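Local coordinates for protein discoidin-2 (Dictyostelium discoideum, PDB 2VMD) that binds galactose and N-acetylgalactosamine as a homotrimeric lectin and may take part in spore coat formation, at residues R218-S223 and T234-G239; G172-N177 and A242-T247. All blocks are in the same frame, centred on the assembly; numbering follows the deposited sequence.

Interaction 1: residues R218-S223 and T234-G239; sequences RWEGKS and TFITWG. With MBG (methyl beta-D-galactopyranoside), chain D.
R218 and W238 meet at the open end of an antiparallel beta hairpin in the H-type lectin domain, and both hold the galactoside. R218 NE donates to O4 of the sugar at 2.6 Å. Its NH2 donates to the ring oxygen O5 at 3.1 Å, so the guanidinium grips the sugar with two nitrogens. W238 NE1 points almost straight at O3, 2.8 Å away (N-H...O 170°). The sugar thus lies at the edge of the indole. D209 of a second subunit completes the site with a further hydrogen bond to the sugar.

The two protein groups also support each other. The R218 chain is extended from CG to NE and passes over one face of the indole. Its CD makes a CH-pi contact, 3.6 Å from the centroid of the five-membered ring of W238. The other guanidinium nitrogen, NH1, turns away from the sugar to a salt bridge with D213 and a hydrogen bond with N241. This should fix the rotation of the group.

Behind the site, E220 pairs with I236 and K222 with T234 as hydrogen-bonded pairs. The side chains of E220 and I236 lie side by side. W219 turns to the other face, onto L246 and F248. Beyond the last bridged pair, the T237 hydroxyl joins the strands by a side-chain bond: with OG1 anti to the backbone N (chi1 -165°), it donates to R218 O at 2.7 Å.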
loop_
_atom_site.group_PDB
_atom_site.type_symbol
_atom_site.label_atom_id
_atom_site.label_comp_id
_atom_site.label_asym_id
_atom_site.label_seq_id
_atom_site.Cartn_x
_atom_site.Cartn_y
_atom_site.Cartn_z
ATOM N N ARG A 218 -2.232 20.939 37.935
ATOM C CA ARG A 218 -2.796 19.594 37.768
ATOM C C ARG A 218 -3.766 19.574 36.580
ATOM O O ARG A 218 -4.837 20.194 36.635
ATOM C CB ARG A 218 -3.514 19.158 39.033
ATOM C CG ARG A 218 -2.654 19.166 40.282
ATOM C CD ARG A 218 -3.501 18.725 41.473
ATOM N NE ARG A 218 -2.751 18.704 42.722
ATOM C CZ ARG A 218 -2.819 19.647 43.652
ATOM N NH1 ARG A 218 -3.616 20.690 43.470
ATOM N NH2 ARG A 218 -2.129 19.519 44.789
ATOM N N TRP A 219 -3.394 18.890 35.503
ATOM C CA TRP A 219 -4.329 18.706 34.374
ATOM C C TRP A 219 -3.964 17.391 33.705
ATOM O O TRP A 219 -2.802 16.923 33.770
ATOM C CB TRP A 219 -4.421 19.917 33.384
ATOM C CG TRP A 219 -3.138 20.273 32.644
ATOM C CD1 TRP A 219 -2.296 21.292 32.933
ATOM C CD2 TRP A 219 -2.566 19.594 31.515
ATOM N NE1 TRP A 219 -1.229 21.287 32.077
ATOM C CE2 TRP A 219 -1.366 20.254 31.196
ATOM C CE3 TRP A 219 -2.953 18.487 30.747
ATOM C CZ2 TRP A 219 -0.559 19.873 30.124
ATOM C CZ3 TRP A 219 -2.159 18.097 29.696
ATOM C CH2 TRP A 219 -0.962 18.789 29.385
ATOM N N GLU A 220 -4.966 16.769 33.132
ATOM C CA GLU A 220 -4.759 15.553 32.379
ATOM C C GLU A 220 -5.846 15.402 31.334
ATOM O O GLU A 220 -6.962 15.869 31.524
ATOM C CB GLU A 220 -4.791 14.365 33.324
ATOM C CG GLU A 220 -4.406 13.080 32.668
ATOM C CD GLU A 220 -4.295 11.944 33.630
ATOM O OE1 GLU A 220 -4.564 12.132 34.839
ATOM O OE2 GLU A 220 -3.925 10.835 33.175
ATOM N N GLY A 221 -5.514 14.746 30.225
ATOM C CA GLY A 221 -6.505 14.387 29.215
ATOM C C GLY A 221 -6.387 12.889 29.004
ATOM O O GLY A 221 -5.303 12.325 29.116
ATOM N N LYS A 222 -7.515 12.235 28.720
ATOM C CA LYS A 222 -7.534 10.795 28.443
ATOM C C LYS A 222 -8.511 10.595 27.299
ATOM O O LYS A 222 -9.604 11.163 27.332
ATOM C CB LYS A 222 -8.056 9.998 29.656
ATOM C CG LYS A 222 -6.963 9.467 30.553
ATOM C CD LYS A 222 -7.464 8.676 31.806
ATOM C CE LYS A 222 -6.236 8.385 32.714
ATOM N NZ LYS A 222 -6.477 7.688 34.036
ATOM N N SER A 223 -8.132 9.778 26.312
ATOM C CA SER A 223 -9.096 9.275 25.333
ATOM C C SER A 223 -9.663 7.961 25.872
ATOM O O SER A 223 -8.909 7.102 26.340
ATOM C CB SER A 223 -8.445 9.094 23.960
ATOM O OG SER A 223 -7.373 8.169 24.041
ATOM N N THR A 234 -11.807 12.675 28.004
ATOM C CA THR A 234 -12.075 13.035 29.375
ATOM C C THR A 234 -11.005 14.028 29.834
ATOM O O THR A 234 -9.820 13.671 29.872
ATOM C CB THR A 234 -12.038 11.775 30.189
ATOM O OG1 THR A 234 -12.988 10.862 29.615
ATOM C CG2 THR A 234 -12.361 12.075 31.671
ATOM N N PHE A 235 -11.415 15.275 30.104
ATOM C CA PHE A 235 -10.533 16.322 30.662
ATOM C C PHE A 235 -10.613 16.190 32.172
ATOM O O PHE A 235 -11.731 16.062 32.705
ATOM C CB PHE A 235 -11.011 17.718 30.237
ATOM C CG PHE A 235 -10.938 17.963 28.747
ATOM C CD1 PHE A 235 -9.857 18.628 28.202
ATOM C CD2 PHE A 235 -11.949 17.506 27.896
ATOM C CE1 PHE A 235 -9.772 18.856 26.841
ATOM C CE2 PHE A 235 -11.871 17.715 26.515
ATOM C CZ PHE A 235 -10.764 18.410 25.989
ATOM N N ILE A 236 -9.456 16.199 32.850
ATOM C CA ILE A 236 -9.383 15.884 34.291
ATOM C C ILE A 236 -8.544 16.925 35.059
ATOM O O ILE A 236 -7.464 17.323 34.595
ATOM C CB ILE A 236 -8.736 14.504 34.547
ATOM C CG1 ILE A 236 -9.376 13.419 33.661
ATOM C CG2 ILE A 236 -8.854 14.141 36.046
ATOM C CD1 ILE A 236 -8.535 12.104 33.570
ATOM N N THR A 237 -9.064 17.407 36.189
ATOM C CA THR A 237 -8.245 18.157 37.139
ATOM C C THR A 237 -8.531 17.611 38.530
ATOM O O THR A 237 -9.471 16.850 38.693
ATOM C CB THR A 237 -8.386 19.703 37.037
ATOM O OG1 THR A 237 -7.303 20.334 37.744
ATOM C CG2 THR A 237 -9.723 20.239 37.539
ATOM N N TRP A 238 -7.679 17.929 39.498
ATOM C CA TRP A 238 -7.917 17.456 40.868
ATOM C C TRP A 238 -7.285 18.449 41.847
ATOM O O TRP A 238 -6.903 19.550 41.425
ATOM C CB TRP A 238 -7.505 15.976 41.050
ATOM C CG TRP A 238 -6.027 15.725 40.848
ATOM C CD1 TRP A 238 -5.105 15.463 41.824
ATOM C CD2 TRP A 238 -5.317 15.684 39.595
ATOM N NE1 TRP A 238 -3.853 15.263 41.260
ATOM C CE2 TRP A 238 -3.958 15.373 39.892
ATOM C CE3 TRP A 238 -5.695 15.840 38.252
ATOM C CZ2 TRP A 238 -2.965 15.282 38.885
ATOM C CZ3 TRP A 238 -4.720 15.731 37.254
ATOM C CH2 TRP A 238 -3.357 15.467 37.578
ATOM N N GLY A 239 -7.206 18.104 43.128
ATOM C CA GLY A 239 -7.000 19.120 44.164
ATOM C C GLY A 239 -7.971 20.280 43.969
ATOM O O GLY A 239 -9.157 20.058 43.709
HETATM C C1 MBG D . -1.666 15.746 46.029
HETATM C C2 MBG D . -2.203 15.273 44.661
HETATM C C3 MBG D . -1.027 14.896 43.771
HETATM C C4 MBG D . -0.039 16.065 43.663
HETATM C C5 MBG D . 0.336 16.537 45.077
HETATM C C6 MBG D . 1.275 17.736 45.026
HETATM C C7 MBG D . -3.971 16.357 46.368
HETATM O O1 MBG D . -2.698 16.032 47.000
HETATM O O2 MBG D . -3.073 14.138 44.738
HETATM O O3 MBG D . -1.513 14.457 42.493
HETATM O O4 MBG D . -0.639 17.142 42.923
HETATM O O5 MBG D . -0.828 16.919 45.816
HETATM O O6 MBG D . 1.831 17.953 46.332
#

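Interaction 2: residues G172-N177 and A242-T247; sequences GDRSLN and AVYDLT. With MBG (methyl beta-D-galactopyranoside), chain B.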
loop_
_atom_site.group_PDB
_atom_site.type_symbol
_atom_site.label_atom_id
_atom_site.label_comp_id
_atom_site.label_asym_id
_atom_site.label_seq_id
_atom_site.Cartn_x
_atom_site.Cartn_y
_atom_site.Cartn_z
ATOM N N GLY A 172 -13.864 24.115 26.037
ATOM C CA GLY A 172 -14.690 25.100 25.354
ATOM C C GLY A 172 -15.643 25.881 26.249
ATOM O O GLY A 172 -16.382 26.763 25.770
ATOM N N ASP A 173 -15.630 25.560 27.540
ATOM C CA ASP A 173 -16.409 26.293 28.538
ATOM C C ASP A 173 -15.771 26.221 29.933
ATOM O O ASP A 173 -14.647 25.705 30.089
ATOM C CB ASP A 173 -17.883 25.840 28.548
ATOM C CG ASP A 173 -18.077 24.480 29.175
ATOM O OD1 ASP A 173 -17.116 23.930 29.801
ATOM O OD2 ASP A 173 -19.210 23.958 29.048
ATOM N N ARG A 174 -16.478 26.749 30.946
ATOM C CA ARG A 174 -15.874 26.865 32.286
ATOM C C ARG A 174 -16.175 25.712 33.227
ATOM O O ARG A 174 -16.146 25.909 34.444
ATOM C CB ARG A 174 -16.212 28.195 32.975
ATOM C CG ARG A 174 -16.074 29.431 32.100
ATOM C CD ARG A 174 -14.616 29.803 31.800
ATOM N NE ARG A 174 -13.973 28.956 30.774
ATOM C CZ ARG A 174 -14.086 29.127 29.458
ATOM N NH1 ARG A 174 -14.852 30.107 28.966
ATOM N NH2 ARG A 174 -13.446 28.308 28.628
ATOM N N SER A 175 -16.422 24.530 32.668
ATOM C CA SER A 175 -16.795 23.321 33.441
ATOM C C SER A 175 -15.803 22.910 34.522
ATOM O O SER A 175 -16.183 22.359 35.579
ATOM C CB SER A 175 -16.916 22.142 32.487
ATOM O OG SER A 175 -18.002 22.356 31.624
ATOM N N LEU A 176 -14.525 23.101 34.220
ATOM C CA LEU A 176 -13.474 22.692 35.140
ATOM C C LEU A 176 -12.909 23.890 35.893
ATOM O O LEU A 176 -11.926 23.747 36.608
ATOM C CB LEU A 176 -12.361 21.939 34.413
ATOM C CG LEU A 176 -12.565 20.481 34.011
ATOM C CD1 LEU A 176 -11.188 19.825 33.741
ATOM C CD2 LEU A 176 -13.382 19.656 35.064
ATOM N N ASN A 177 -13.539 25.060 35.720
ATOM C CA ASN A 177 -12.963 26.304 36.228
ATOM C C ASN A 177 -13.227 26.640 37.714
ATOM O O ASN A 177 -12.988 27.765 38.135
ATOM C CB ASN A 177 -13.375 27.480 35.358
ATOM C CG ASN A 177 -12.433 28.657 35.493
ATOM O OD1 ASN A 177 -11.210 28.503 35.479
ATOM N ND2 ASN A 177 -13.006 29.856 35.609
ATOM N N ALA A 242 -8.294 25.273 39.101
ATOM C CA ALA A 242 -9.341 25.817 38.249
ATOM C C ALA A 242 -8.791 25.817 36.830
ATOM O O ALA A 242 -7.839 26.529 36.534
ATOM C CB ALA A 242 -9.691 27.223 38.700
ATOM N N VAL A 243 -9.356 24.973 35.977
ATOM C CA VAL A 243 -8.921 24.875 34.580
ATOM C C VAL A 243 -9.958 25.628 33.766
ATOM O O VAL A 243 -11.125 25.230 33.752
ATOM C CB VAL A 243 -8.826 23.409 34.124
ATOM C CG1 VAL A 243 -8.509 23.332 32.606
ATOM C CG2 VAL A 243 -7.813 22.612 34.977
ATOM N N TYR A 244 -9.508 26.699 33.107
ATOM C CA TYR A 244 -10.329 27.588 32.274
ATOM C C TYR A 244 -10.569 26.988 30.885
ATOM O O TYR A 244 -11.727 26.961 30.408
ATOM C CB TYR A 244 -9.687 28.966 32.177
ATOM C CG TYR A 244 -10.545 30.094 31.626
ATOM C CD1 TYR A 244 -11.151 31.013 32.488
ATOM C CD2 TYR A 244 -10.719 30.260 30.245
ATOM C CE1 TYR A 244 -11.936 32.055 31.985
ATOM C CE2 TYR A 244 -11.477 31.300 29.736
ATOM C CZ TYR A 244 -12.086 32.191 30.607
ATOM O OH TYR A 244 -12.844 33.234 30.080
ATOM N N ASP A 245 -9.514 26.448 30.275
ATOM C CA ASP A 245 -9.653 25.675 29.029
ATOM C C ASP A 245 -8.429 24.809 28.831
ATOM O O ASP A 245 -7.343 25.162 29.303
ATOM C CB ASP A 245 -9.791 26.632 27.835
ATOM C CG ASP A 245 -10.497 25.998 26.604
ATOM O OD1 ASP A 245 -11.106 24.902 26.699
ATOM O OD2 ASP A 245 -10.466 26.643 25.530
ATOM N N LEU A 246 -8.594 23.716 28.070
ATOM C CA LEU A 246 -7.482 22.863 27.654
ATOM C C LEU A 246 -7.827 22.438 26.229
ATOM O O LEU A 246 -9.014 22.277 25.914
ATOM C CB LEU A 246 -7.397 21.599 28.535
ATOM C CG LEU A 246 -6.804 21.617 29.948
ATOM C CD1 LEU A 246 -7.087 20.274 30.718
ATOM C CD2 LEU A 246 -5.332 21.969 29.930
ATOM N N THR A 247 -6.833 22.337 25.351
ATOM C CA THR A 247 -7.058 21.816 23.973
ATOM C C THR A 247 -6.057 20.679 23.684
ATOM O O THR A 247 -4.871 20.836 23.971
ATOM C CB THR A 247 -6.883 22.923 22.901
ATOM O OG1 THR A 247 -7.745 24.031 23.204
ATOM C CG2 THR A 247 -7.180 22.406 21.444
HETATM C C1 MBG B . -8.895 36.013 31.517
HETATM C C2 MBG B . -8.342 35.330 30.248
HETATM C C3 MBG B . -8.794 33.876 30.232
HETATM C C4 MBG B . -8.376 33.171 31.530
HETATM C C5 MBG B . -8.871 33.994 32.729
HETATM C C6 MBG B . -8.434 33.367 34.046
HETATM C C7 MBG B . -7.456 37.805 30.797
HETATM O O1 MBG B . -8.620 37.430 31.591
HETATM O O2 MBG B . -8.779 35.935 29.025
HETATM O O3 MBG B . -8.281 33.228 29.056
HETATM O O4 MBG B . -6.944 33.039 31.573
HETATM O O5 MBG B . -8.352 35.327 32.684
HETATM O O6 MBG B . -9.154 33.983 35.124
HETATM O O HOH W 1 -13.171 24.596 32.217
HETATM O O HOH W 2 -8.564 28.997 35.685
#
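This is a loop-on-strand contact built round a cation-pi stack, in which the loop 172-177 packs on strand 242-254 in the lectin-like region. The guanidinium of R174 lies flat on the ring of Y244, with centres 3.8 Å apart and planes at 3°. The R174 chain bends at chi2 and chi3 (-72° and 77°), which folds it back over the ring. CD adds a CH-pi contact to the same face. R174 NE and NH2 both donate to Y244 O, NH2 at 2.8 Å. Side chain and backbone of Y244 are therefore held by one arginine.

The opposite face of the Y244 ring carries the galactoside, with sugar C4 3.6 Å from Y244 CD1. D209 of this chain hydrogen-bonds the same sugar, as do R218 and W238 of a third subunit. Y244 and D245 both face D209 in a classic beta bulge.

Elsewhere the segment 172-177 is tied to the strand at two further points. G172 N donates to D245 OD1 at 2.9 Å, nearly straight but from above the carboxylate plane; D245 OD2 has a salt bridge to K207. V243 N donates to L176 O at 2.9 Å, and L176 CB packs on V243 CB. A water bridges N177 OD1 and A242 O. Within the loop, D173 OD1 accepts from S175 N in an Asx turn and also from S175 OG. A type I turn follows from R174 to N177.

The sugar meets Y244 through carbon atoms, so this side of the site is a stacking surface. The ring is sandwiched between a cation and the sugar. The R174 stack and the two bonds to Y244 O probably hold the ring in place for the sugar.

The two contacts lie in the same lectin-like region, with centres 10 Å apart. Interaction 1 is nested along the chain inside the loop that interaction 2 closes. Strands 230-237 and 242-254 follow each other but belong to different three-stranded sheets. Their side chains pack between the sheets, where T237 CB meets V243 CG2 at 3.6 Å and F235 and W219 reach L246. Each contact serves a different sugar. Interaction 1 shares its galactoside with D209 of the second subunit, while interaction 2 shares its own with R218 and W238 of the third. Each site is thus composite, which is consistent with galactose binding depending on the trimer.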